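Side-chain contact in putative Acetyltransferase (Lactobacillus plantarum WCFS1, PDB 3EFA), which probably transfers an acetyl group from acetyl-coenzyme A to an amine, as expected of a GNAT-family N-acetyltransferase whose substrate is not established: residues 36-39 with 40-44. Sequence-based numbering, arbitrary orientation.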
loop_
_atom_site.group_PDB
_atom_site.type_symbol
_atom_site.label_atom_id
_atom_site.label_comp_id
_atom_site.label_asym_id
_atom_site.label_seq_id
_atom_site.Cartn_x
_atom_site.Cartn_y
_atom_site.Cartn_z
ATOM N N VAL A 36 15.830 10.211 -12.752
ATOM C CA VAL A 36 14.621 9.636 -12.159
ATOM C C VAL A 36 14.629 8.088 -12.331
ATOM O O VAL A 36 14.407 7.347 -11.369
ATOM C CB VAL A 36 13.290 10.255 -12.727
ATOM C CG1 VAL A 36 12.063 9.551 -12.138
ATOM C CG2 VAL A 36 13.204 11.748 -12.440
ATOM N N GLU A 37 14.901 7.604 -13.545
ATOM C CA GLU A 37 14.932 6.157 -13.801
ATOM C C GLU A 37 15.988 5.428 -12.962
ATOM O O GLU A 37 15.688 4.406 -12.331
ATOM C CB GLU A 37 15.169 5.851 -15.285
ATOM C CG GLU A 37 15.360 4.364 -15.581
ATOM C CD GLU A 37 14.146 3.531 -15.158
ATOM O OE1 GLU A 37 13.033 4.098 -15.146
ATOM O OE2 GLU A 37 14.303 2.323 -14.841
ATOM N N PHE A 38 17.216 5.952 -12.968
ATOM C CA PHE A 38 18.317 5.345 -12.234
ATOM C C PHE A 38 18.482 6.037 -10.890
ATOM O O PHE A 38 18.640 7.257 -10.823
ATOM C CB PHE A 38 19.605 5.329 -13.095
ATOM C CG PHE A 38 19.406 4.634 -14.419
ATOM C CD1 PHE A 38 19.382 3.234 -14.483
ATOM C CD2 PHE A 38 19.146 5.368 -15.578
ATOM C CE1 PHE A 38 19.145 2.570 -15.698
ATOM C CE2 PHE A 38 18.906 4.728 -16.792
ATOM C CZ PHE A 38 18.904 3.323 -16.860
ATOM N N ASP A 39 18.416 5.250 -9.819
ATOM C CA ASP A 39 18.227 5.820 -8.484
ATOM C C ASP A 39 19.197 5.242 -7.479
ATOM O O ASP A 39 20.043 4.392 -7.816
ATOM C CB ASP A 39 16.770 5.624 -7.992
ATOM C CG ASP A 39 16.435 4.154 -7.652
ATOM O OD1 ASP A 39 17.313 3.263 -7.744
ATOM O OD2 ASP A 39 15.272 3.880 -7.277
ATOM N N VAL A 40 19.042 5.683 -6.235
ATOM C CA VAL A 40 19.923 5.286 -5.146
ATOM C C VAL A 40 19.960 3.766 -4.862
ATOM O O VAL A 40 20.936 3.272 -4.306
ATOM C CB VAL A 40 19.608 6.077 -3.867
ATOM C CG1 VAL A 40 18.303 5.565 -3.215
ATOM C CG2 VAL A 40 20.784 6.016 -2.908
ATOM N N LYS A 41 18.922 3.023 -5.253
ATOM C CA LYS A 41 18.949 1.559 -5.106
ATOM C C LYS A 41 19.839 0.834 -6.139
ATOM O O LYS A 41 20.145 -0.358 -5.985
ATOM C CB LYS A 41 17.537 0.966 -5.160
ATOM C CG LYS A 41 16.560 1.557 -4.177
ATOM C CD LYS A 41 16.901 1.203 -2.739
ATOM C CE LYS A 41 15.918 1.875 -1.777
ATOM N NZ LYS A 41 16.449 2.004 -0.385
ATOM N N ASP A 42 20.237 1.531 -7.197
ATOM C CA ASP A 42 21.076 0.888 -8.214
ATOM C C ASP A 42 22.540 0.884 -7.798
ATOM O O ASP A 42 23.297 1.744 -8.229
ATOM C CB ASP A 42 20.928 1.578 -9.572
ATOM C CG ASP A 42 19.591 1.293 -10.222
ATOM O OD1 ASP A 42 19.250 0.099 -10.357
ATOM O OD2 ASP A 42 18.890 2.256 -10.606
ATOM N N THR A 43 22.914 -0.081 -6.954
ATOM C CA THR A 43 24.287 -0.273 -6.489
ATOM C C THR A 43 24.851 -1.585 -7.052
ATOM O O THR A 43 24.140 -2.336 -7.722
ATOM C CB THR A 43 24.344 -0.369 -4.955
ATOM O OG1 THR A 43 23.794 -1.626 -4.542
ATOM C CG2 THR A 43 23.566 0.785 -4.279
ATOM N N ASP A 44 26.123 -1.858 -6.749
ATOM C CA ASP A 44 26.813 -3.090 -7.154
ATOM C C ASP A 44 26.203 -4.336 -6.532
ATOM O O ASP A 44 26.409 -5.453 -7.011
ATOM C CB ASP A 44 28.278 -3.038 -6.720
ATOM C CG ASP A 44 29.092 -2.095 -7.553
ATOM O OD1 ASP A 44 28.723 -1.900 -8.725
ATOM O OD2 ASP A 44 30.094 -1.556 -7.037
#
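A type I beta turn from D39 to D42 reverses the chain just after helix 34-37 of this GNAT-family protein, and its two end residues are tied by side chain as well as by backbone. The turn is closed by D42 N, which donates to D39 O at 2.9 Å. In the other direction D39 N gives a nearly straight bond to D42 OD2 (3.1 Å, 166°), reaching that oxygen on its anti side and a little out of the carboxylate plane. CG of D42 stands beside its own backbone N (chi1 -72°), which swings the carboxylate back across the mouth of the turn. D39 instead holds its CG between its backbone N and carbonyl carbon (chi1 71°), bringing OD1 over the turn to accept a weak, bent bond from K41 N at 3.0 Å. The two carboxylates therefore come close, with D39 OD1 3.4 Å from D42 OD2, a repulsion that R63 probably offsets by forming salt bridges to both residues. D42 OD2 also lies near the plane of the F38 ring, at its edge, 4.0 Å from CD1, while CG of E37 sits over the centre of one ring face. Past the turn, D42 is the centre of an inverse gamma turn, with T43 N bonded to K41 O. D42 OD1 is held by R22, R63 and the hydroxyl of Y48. These bonds tie the turn, which lies near the surface, to helix 12-29 through R22 and to strands 48-52 and 57-66 through Y48 and R63.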